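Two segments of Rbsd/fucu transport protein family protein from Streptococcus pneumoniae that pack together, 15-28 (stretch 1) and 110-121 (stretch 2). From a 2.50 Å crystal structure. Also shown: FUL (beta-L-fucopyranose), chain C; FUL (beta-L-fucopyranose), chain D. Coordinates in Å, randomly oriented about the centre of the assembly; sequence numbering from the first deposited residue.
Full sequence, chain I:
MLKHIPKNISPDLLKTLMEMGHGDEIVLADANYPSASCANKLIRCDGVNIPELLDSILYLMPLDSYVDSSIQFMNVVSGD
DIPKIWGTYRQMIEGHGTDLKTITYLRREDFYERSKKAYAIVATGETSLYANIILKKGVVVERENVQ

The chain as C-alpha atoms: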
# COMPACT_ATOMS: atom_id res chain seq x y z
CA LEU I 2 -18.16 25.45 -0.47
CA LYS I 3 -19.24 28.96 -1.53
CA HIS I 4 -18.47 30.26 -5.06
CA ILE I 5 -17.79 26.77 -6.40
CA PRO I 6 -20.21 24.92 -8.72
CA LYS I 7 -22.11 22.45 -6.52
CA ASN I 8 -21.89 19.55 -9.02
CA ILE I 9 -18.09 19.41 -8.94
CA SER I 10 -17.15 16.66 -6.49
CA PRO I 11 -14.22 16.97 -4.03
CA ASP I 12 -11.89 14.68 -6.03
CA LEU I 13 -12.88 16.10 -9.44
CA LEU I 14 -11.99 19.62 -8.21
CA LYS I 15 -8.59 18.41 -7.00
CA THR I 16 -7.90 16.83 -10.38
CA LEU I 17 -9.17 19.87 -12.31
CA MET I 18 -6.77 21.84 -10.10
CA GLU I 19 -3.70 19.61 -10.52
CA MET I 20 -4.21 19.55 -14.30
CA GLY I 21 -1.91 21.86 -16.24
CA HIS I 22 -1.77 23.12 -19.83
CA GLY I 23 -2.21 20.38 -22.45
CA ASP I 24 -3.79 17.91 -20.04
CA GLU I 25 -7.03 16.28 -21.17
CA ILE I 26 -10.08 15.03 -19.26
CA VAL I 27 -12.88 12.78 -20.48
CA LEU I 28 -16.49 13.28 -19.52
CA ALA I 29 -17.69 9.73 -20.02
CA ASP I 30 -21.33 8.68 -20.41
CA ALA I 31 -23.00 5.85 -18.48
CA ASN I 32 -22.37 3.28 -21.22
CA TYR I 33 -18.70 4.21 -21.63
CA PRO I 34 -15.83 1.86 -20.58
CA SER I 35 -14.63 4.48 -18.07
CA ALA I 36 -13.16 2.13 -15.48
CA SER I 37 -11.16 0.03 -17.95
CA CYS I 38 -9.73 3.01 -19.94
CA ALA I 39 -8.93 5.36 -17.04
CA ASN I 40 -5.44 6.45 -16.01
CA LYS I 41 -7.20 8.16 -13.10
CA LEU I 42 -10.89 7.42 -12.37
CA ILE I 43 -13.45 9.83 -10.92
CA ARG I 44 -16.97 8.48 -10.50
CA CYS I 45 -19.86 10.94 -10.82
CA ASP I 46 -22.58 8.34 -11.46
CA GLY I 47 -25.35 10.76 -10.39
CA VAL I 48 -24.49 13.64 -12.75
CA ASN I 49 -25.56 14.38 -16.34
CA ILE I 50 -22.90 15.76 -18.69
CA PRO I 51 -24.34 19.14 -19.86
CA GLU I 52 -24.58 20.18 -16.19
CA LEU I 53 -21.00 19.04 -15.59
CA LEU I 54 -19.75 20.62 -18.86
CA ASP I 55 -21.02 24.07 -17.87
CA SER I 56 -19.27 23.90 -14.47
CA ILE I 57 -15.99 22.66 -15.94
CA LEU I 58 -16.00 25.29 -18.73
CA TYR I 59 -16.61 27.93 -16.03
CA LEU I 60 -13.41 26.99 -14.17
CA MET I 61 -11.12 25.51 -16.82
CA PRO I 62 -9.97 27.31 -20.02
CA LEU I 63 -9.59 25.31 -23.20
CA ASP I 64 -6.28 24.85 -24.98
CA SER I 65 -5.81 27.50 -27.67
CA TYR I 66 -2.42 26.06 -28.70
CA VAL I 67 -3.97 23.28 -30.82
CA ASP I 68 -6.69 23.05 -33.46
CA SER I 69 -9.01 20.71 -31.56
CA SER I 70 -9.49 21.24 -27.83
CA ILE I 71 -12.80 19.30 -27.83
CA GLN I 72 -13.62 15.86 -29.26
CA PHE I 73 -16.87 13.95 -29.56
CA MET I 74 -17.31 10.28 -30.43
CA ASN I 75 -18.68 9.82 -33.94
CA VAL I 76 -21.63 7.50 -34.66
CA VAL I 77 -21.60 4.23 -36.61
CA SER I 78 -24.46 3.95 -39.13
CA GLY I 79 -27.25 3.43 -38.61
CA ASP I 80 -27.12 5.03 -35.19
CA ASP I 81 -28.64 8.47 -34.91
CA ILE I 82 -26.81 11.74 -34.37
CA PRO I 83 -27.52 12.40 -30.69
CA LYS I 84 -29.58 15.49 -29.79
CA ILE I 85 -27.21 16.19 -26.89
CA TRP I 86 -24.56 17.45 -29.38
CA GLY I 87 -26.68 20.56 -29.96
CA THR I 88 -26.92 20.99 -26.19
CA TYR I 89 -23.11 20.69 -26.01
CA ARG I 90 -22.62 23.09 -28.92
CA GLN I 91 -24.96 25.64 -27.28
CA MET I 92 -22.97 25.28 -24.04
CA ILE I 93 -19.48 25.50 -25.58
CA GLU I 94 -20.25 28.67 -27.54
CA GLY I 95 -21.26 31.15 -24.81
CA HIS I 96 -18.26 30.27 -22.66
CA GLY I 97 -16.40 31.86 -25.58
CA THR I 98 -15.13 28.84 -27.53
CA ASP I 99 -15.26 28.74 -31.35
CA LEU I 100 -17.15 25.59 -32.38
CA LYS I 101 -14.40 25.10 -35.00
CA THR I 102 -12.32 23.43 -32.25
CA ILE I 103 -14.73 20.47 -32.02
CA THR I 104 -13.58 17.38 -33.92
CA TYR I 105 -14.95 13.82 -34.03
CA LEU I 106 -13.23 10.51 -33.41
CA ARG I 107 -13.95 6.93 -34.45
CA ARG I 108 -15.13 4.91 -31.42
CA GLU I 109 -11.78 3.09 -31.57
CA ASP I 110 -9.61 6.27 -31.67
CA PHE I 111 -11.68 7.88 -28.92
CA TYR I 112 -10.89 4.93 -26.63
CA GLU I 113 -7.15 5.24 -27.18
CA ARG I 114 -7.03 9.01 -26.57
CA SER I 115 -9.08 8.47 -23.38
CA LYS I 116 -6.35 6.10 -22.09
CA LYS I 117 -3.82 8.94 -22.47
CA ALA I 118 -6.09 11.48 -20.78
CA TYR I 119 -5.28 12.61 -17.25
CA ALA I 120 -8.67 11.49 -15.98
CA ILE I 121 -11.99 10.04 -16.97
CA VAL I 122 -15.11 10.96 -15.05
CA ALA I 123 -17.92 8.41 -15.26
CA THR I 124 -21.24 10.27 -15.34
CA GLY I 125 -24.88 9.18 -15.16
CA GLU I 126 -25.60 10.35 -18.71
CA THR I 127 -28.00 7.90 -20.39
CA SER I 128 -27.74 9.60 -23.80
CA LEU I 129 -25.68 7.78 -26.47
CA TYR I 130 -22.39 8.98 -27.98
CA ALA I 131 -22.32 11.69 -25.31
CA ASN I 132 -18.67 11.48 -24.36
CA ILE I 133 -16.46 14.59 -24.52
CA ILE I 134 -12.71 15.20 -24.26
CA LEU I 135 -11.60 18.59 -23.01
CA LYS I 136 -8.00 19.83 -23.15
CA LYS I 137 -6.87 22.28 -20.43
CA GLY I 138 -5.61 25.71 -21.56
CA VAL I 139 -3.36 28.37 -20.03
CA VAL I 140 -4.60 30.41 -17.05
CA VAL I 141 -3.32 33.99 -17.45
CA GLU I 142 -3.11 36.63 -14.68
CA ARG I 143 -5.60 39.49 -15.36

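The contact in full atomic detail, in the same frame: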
# COMPACT_ATOMS: atom_id res chain seq x y z
N LYS I 15 -10.02 18.66 -7.17
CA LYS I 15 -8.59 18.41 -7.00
C LYS I 15 -7.94 18.15 -8.36
O LYS I 15 -6.93 18.78 -8.70
CB LYS I 15 -8.35 17.22 -6.06
CG LYS I 15 -6.90 16.96 -5.75
CD LYS I 15 -6.74 15.78 -4.81
CE LYS I 15 -5.28 15.45 -4.53
NZ LYS I 15 -4.59 14.79 -5.66
N THR I 16 -8.52 17.23 -9.12
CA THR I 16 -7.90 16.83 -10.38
C THR I 16 -8.00 17.92 -11.46
O THR I 16 -7.06 18.11 -12.21
CB THR I 16 -8.32 15.39 -10.84
OG1 THR I 16 -8.50 15.33 -12.26
CG2 THR I 16 -9.57 14.98 -10.16
N LEU I 17 -9.09 18.67 -11.48
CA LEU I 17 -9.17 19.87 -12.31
C LEU I 17 -8.06 20.85 -11.94
O LEU I 17 -7.47 21.49 -12.81
CB LEU I 17 -10.53 20.56 -12.17
CG LEU I 17 -11.76 19.94 -12.84
CD1 LEU I 17 -12.96 20.85 -12.62
CD2 LEU I 17 -11.55 19.71 -14.33
N MET I 18 -7.80 20.95 -10.63
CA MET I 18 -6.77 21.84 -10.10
C MET I 18 -5.35 21.40 -10.46
O MET I 18 -4.54 22.22 -10.90
CB MET I 18 -6.91 21.95 -8.58
CG MET I 18 -8.06 22.83 -8.12
SD MET I 18 -7.59 24.55 -8.38
CE MET I 18 -6.86 24.94 -6.78
N GLU I 19 -5.06 20.11 -10.29
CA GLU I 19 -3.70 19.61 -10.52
C GLU I 19 -3.39 19.42 -12.01
O GLU I 19 -2.24 19.18 -12.38
CB GLU I 19 -3.42 18.34 -9.71
CG GLU I 19 -4.26 17.15 -10.08
CD GLU I 19 -4.30 16.08 -8.99
OE1 GLU I 19 -4.20 16.41 -7.79
OE2 GLU I 19 -4.45 14.90 -9.36
N MET I 20 -4.41 19.52 -12.85
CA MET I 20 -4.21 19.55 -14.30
C MET I 20 -3.50 20.83 -14.71
O MET I 20 -3.79 21.91 -14.21
CB MET I 20 -5.54 19.40 -15.05
CG MET I 20 -5.97 17.97 -15.31
SD MET I 20 -7.56 17.83 -16.14
CE MET I 20 -8.61 17.19 -14.86
N GLY I 21 -2.55 20.70 -15.63
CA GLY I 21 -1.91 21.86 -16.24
C GLY I 21 -2.26 21.94 -17.71
O GLY I 21 -3.09 21.17 -18.21
N HIS I 22 -1.61 22.88 -18.40
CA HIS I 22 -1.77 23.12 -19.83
C HIS I 22 -1.47 21.87 -20.66
O HIS I 22 -0.43 21.23 -20.47
CB HIS I 22 -0.83 24.26 -20.26
CG HIS I 22 -0.95 24.66 -21.70
ND1 HIS I 22 0.10 25.23 -22.39
CD2 HIS I 22 -1.98 24.57 -22.57
CE1 HIS I 22 -0.29 25.48 -23.63
NE2 HIS I 22 -1.55 25.08 -23.77
N GLY I 23 -2.38 21.54 -21.57
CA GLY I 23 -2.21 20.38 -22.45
C GLY I 23 -2.89 19.12 -21.95
O GLY I 23 -3.18 18.21 -22.73
N ASP I 24 -3.13 19.06 -20.63
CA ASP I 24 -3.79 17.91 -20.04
C ASP I 24 -5.21 17.79 -20.57
O ASP I 24 -5.86 18.79 -20.84
CB ASP I 24 -3.82 18.01 -18.51
CG ASP I 24 -2.51 17.64 -17.87
OD1 ASP I 24 -1.76 16.81 -18.43
OD2 ASP I 24 -2.23 18.18 -16.78
N GLU I 25 -5.67 16.55 -20.71
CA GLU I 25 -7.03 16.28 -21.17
C GLU I 25 -7.84 15.54 -20.11
O GLU I 25 -7.29 14.85 -19.26
CB GLU I 25 -7.01 15.50 -22.48
CG GLU I 25 -6.41 16.28 -23.64
CD GLU I 25 -6.15 15.43 -24.87
OE1 GLU I 25 -6.81 14.38 -25.05
OE2 GLU I 25 -5.28 15.81 -25.68
N ILE I 26 -9.16 15.72 -20.16
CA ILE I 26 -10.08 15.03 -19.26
C ILE I 26 -11.33 14.60 -20.02
O ILE I 26 -11.88 15.37 -20.80
CB ILE I 26 -10.47 15.89 -18.02
CG1 ILE I 26 -11.46 15.11 -17.13
CG2 ILE I 26 -11.00 17.26 -18.44
CD1 ILE I 26 -11.83 15.77 -15.86
N VAL I 27 -11.76 13.37 -19.77
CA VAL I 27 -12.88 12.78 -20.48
C VAL I 27 -14.13 12.79 -19.62
O VAL I 27 -14.12 12.30 -18.49
CB VAL I 27 -12.58 11.33 -20.93
CG1 VAL I 27 -13.73 10.77 -21.73
CG2 VAL I 27 -11.30 11.27 -21.76
N LEU I 28 -15.20 13.34 -20.17
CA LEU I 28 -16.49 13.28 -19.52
C LEU I 28 -17.20 12.10 -20.15
O LEU I 28 -17.71 12.19 -21.27
CB LEU I 28 -17.26 14.59 -19.68
CG LEU I 28 -16.50 15.89 -19.34
CD1 LEU I 28 -17.34 17.15 -19.61
CD2 LEU I 28 -16.00 15.91 -17.90
N ASP I 110 -10.59 5.21 -31.93
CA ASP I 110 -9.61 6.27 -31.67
C ASP I 110 -9.91 7.02 -30.38
O ASP I 110 -8.99 7.42 -29.65
CB ASP I 110 -9.57 7.29 -32.82
CG ASP I 110 -9.04 6.70 -34.13
OD1 ASP I 110 -8.44 5.61 -34.12
OD2 ASP I 110 -9.23 7.36 -35.17
N PHE I 111 -11.20 7.23 -30.12
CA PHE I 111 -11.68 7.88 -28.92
C PHE I 111 -11.22 7.13 -27.68
O PHE I 111 -10.79 7.75 -26.70
CB PHE I 111 -13.21 7.98 -28.93
CG PHE I 111 -13.76 8.99 -27.96
CD1 PHE I 111 -13.92 8.66 -26.61
CD2 PHE I 111 -14.09 10.27 -28.39
CE1 PHE I 111 -14.41 9.60 -25.71
CE2 PHE I 111 -14.58 11.21 -27.50
CZ PHE I 111 -14.74 10.88 -26.16
N TYR I 112 -11.32 5.80 -27.73
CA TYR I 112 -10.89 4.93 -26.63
C TYR I 112 -9.42 5.16 -26.31
O TYR I 112 -9.06 5.43 -25.16
CB TYR I 112 -11.13 3.46 -26.96
CG TYR I 112 -12.59 3.00 -26.96
CD1 TYR I 112 -13.61 3.77 -26.38
CD2 TYR I 112 -12.94 1.76 -27.51
CE1 TYR I 112 -14.95 3.33 -26.38
CE2 TYR I 112 -14.28 1.32 -27.51
CZ TYR I 112 -15.27 2.10 -26.95
OH TYR I 112 -16.58 1.66 -26.95
N GLU I 113 -8.59 5.07 -27.34
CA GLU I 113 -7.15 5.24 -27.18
C GLU I 113 -6.73 6.62 -26.64
O GLU I 113 -5.87 6.70 -25.75
CB GLU I 113 -6.41 4.89 -28.49
CG GLU I 113 -6.58 3.43 -28.96
CD GLU I 113 -6.07 2.39 -27.96
OE1 GLU I 113 -5.03 2.64 -27.31
OE2 GLU I 113 -6.73 1.33 -27.82
N ARG I 114 -7.34 7.69 -27.13
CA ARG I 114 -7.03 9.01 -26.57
C ARG I 114 -7.48 9.13 -25.10
O ARG I 114 -6.80 9.76 -24.28
CB ARG I 114 -7.59 10.16 -27.42
CG ARG I 114 -6.70 11.40 -27.35
CD ARG I 114 -7.49 12.69 -27.46
NE ARG I 114 -7.45 13.27 -28.80
CZ ARG I 114 -7.07 14.52 -29.06
NH1 ARG I 114 -6.68 15.32 -28.09
NH2 ARG I 114 -7.07 14.96 -30.31
N SER I 115 -8.60 8.50 -24.76
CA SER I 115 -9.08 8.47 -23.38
C SER I 115 -8.13 7.75 -22.41
O SER I 115 -8.12 8.05 -21.22
CB SER I 115 -10.49 7.88 -23.29
OG SER I 115 -10.45 6.47 -23.19
N LYS I 116 -7.33 6.81 -22.91
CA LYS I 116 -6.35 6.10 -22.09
C LYS I 116 -5.16 7.00 -21.77
O LYS I 116 -4.48 6.80 -20.76
CB LYS I 116 -5.87 4.82 -22.78
CG LYS I 116 -6.96 3.80 -23.03
CD LYS I 116 -6.39 2.51 -23.61
CE LYS I 116 -7.49 1.48 -23.81
NZ LYS I 116 -7.11 0.43 -24.78
N LYS I 117 -4.92 7.98 -22.63
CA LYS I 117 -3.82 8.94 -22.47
C LYS I 117 -4.27 10.21 -21.77
O LYS I 117 -3.46 11.10 -21.51
CB LYS I 117 -3.20 9.29 -23.83
CG LYS I 117 -1.95 8.48 -24.18
CD LYS I 117 -2.16 7.50 -25.33
CE LYS I 117 -1.88 8.15 -26.69
NZ LYS I 117 -2.20 7.22 -27.83
N ALA I 118 -5.56 10.31 -21.47
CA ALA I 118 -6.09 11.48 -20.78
C ALA I 118 -5.71 11.40 -19.31
O ALA I 118 -5.47 10.30 -18.79
CB ALA I 118 -7.59 11.57 -20.94
N TYR I 119 -5.66 12.55 -18.66
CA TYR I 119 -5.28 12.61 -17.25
C TYR I 119 -6.33 11.93 -16.39
O TYR I 119 -5.99 11.24 -15.44
CB TYR I 119 -5.06 14.05 -16.79
CG TYR I 119 -4.51 14.14 -15.38
CD1 TYR I 119 -3.23 13.69 -15.07
CD2 TYR I 119 -5.28 14.68 -14.36
CE1 TYR I 119 -2.73 13.79 -13.77
CE2 TYR I 119 -4.78 14.79 -13.07
CZ TYR I 119 -3.51 14.34 -12.78
OH TYR I 119 -3.02 14.44 -11.49
N ALA I 120 -7.60 12.12 -16.73
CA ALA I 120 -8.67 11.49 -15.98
C ALA I 120 -9.93 11.30 -16.81
O ALA I 120 -10.24 12.07 -17.74
CB ALA I 120 -8.99 12.29 -14.73
N ILE I 121 -10.65 10.24 -16.46
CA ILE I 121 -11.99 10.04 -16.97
C ILE I 121 -12.95 10.15 -15.80
O ILE I 121 -12.72 9.55 -14.74
CB ILE I 121 -12.14 8.67 -17.66
CG1 ILE I 121 -11.11 8.52 -18.80
CG2 ILE I 121 -13.59 8.46 -18.13
CD1 ILE I 121 -11.21 7.23 -19.59
C1 FUL C . 3.29 25.43 -20.58
C2 FUL C . 3.29 26.41 -19.40
O2 FUL C . 4.09 25.90 -18.38
C3 FUL C . 3.86 27.74 -19.90
O3 FUL C . 3.82 28.75 -18.93
C4 FUL C . 3.09 28.21 -21.13
O4 FUL C . 1.76 28.43 -20.73
C5 FUL C . 3.11 27.11 -22.19
C6 FUL C . 2.40 27.55 -23.47
O5 FUL C . 2.50 25.95 -21.65
O1 FUL C . 2.81 24.16 -20.20
C1 FUL D . -19.84 3.50 -26.33
C2 FUL D . -20.63 4.47 -25.44
O2 FUL D . -19.79 5.36 -24.74
C3 FUL D . -21.55 5.28 -26.34
O3 FUL D . -22.36 6.15 -25.60
C4 FUL D . -22.43 4.35 -27.16
O4 FUL D . -23.22 3.61 -26.28
C5 FUL D . -21.54 3.40 -27.95
C6 FUL D . -22.36 2.51 -28.87
O5 FUL D . -20.76 2.66 -27.03
O1 FUL D . -18.95 2.71 -25.59
O HOH W 1 -5.86 11.98 -23.96

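Three residues carry most of this contact: Tyr119, Val27 and Glu25, and each follows a different rule. The frame beneath them is a short parallel pairing of strands, in which Val27 N donates to Ala120 O at 2.8 Å in a nearly straight hydrogen bond. Just before it, Tyr119 N donates to Glu25 O at 2.9 Å. These two bonds fix the register, bringing the CA atoms of Val27 and Ile121 to 4.5 Å.

Tyr119 covers the most surface. It sits where the chain passes from helix to strand, and its CA-to-CB bond points toward the first stretch. With chi1 at t, the ring reaches back to the end of the helix 15-19. There its hydroxyl OH donates a 2.6 Å hydrogen bond to Glu19 OE2, which lies at the ring edge, near its plane. The CA-to-CB bond of Glu19 runs sideways to the second stretch, but its p rotamer and extended chi2 bring the carboxylate nearer; its other oxygen, OE1, takes a 2.7 Å salt bridge from Lys15 NZ, so the buried acid is paired on both oxygens. Along the ring, Met20 CG packs 3.5 Å from Tyr119 CD2, and Thr16 OG1 approaches Tyr119 CE2 at 3.8 Å. A tyrosine suits this place because its ring packs against Met20 while its tip answers a charge.

Val27 serves the hydrophobic side. Its side chain shares a sheet face with Ile121, and its CB lies 3.8 Å from Ile121 CG1. Its CG2 meets Ala118 CB and Ser115 CB, each at 3.8 Å, while its CG1 lies 4.2 Å from Phe111 CE1. The strand thus packs against the helix 110-116, their axes approaching to 9.1 Å. A compact branched residue suits this crowded site: its two methyls touch helix and loop neighbours without a long chain to place. Ser115 is not left unsatisfied, since its OG donates to Tyr112 O at 2.6 Å.

Glu25, partly exposed, closes the contact with charge. Its side chain starts sideways and extends to a salt bridge with Arg114, NH1 to OE2 at 2.8 Å; the hydrogen bond in that pair is weak, whereas the one from Arg114 NH1 to Glu25 OE1, at 3.2 Å, is almost straight. Water 1 links the same partners, donating to Glu25 OE1 at 2.8 Å and to Arg114 O at 2.4 Å. Long, flexible side chains suit this margin, where their ends can meet although neither CA-to-CB bond points directly across.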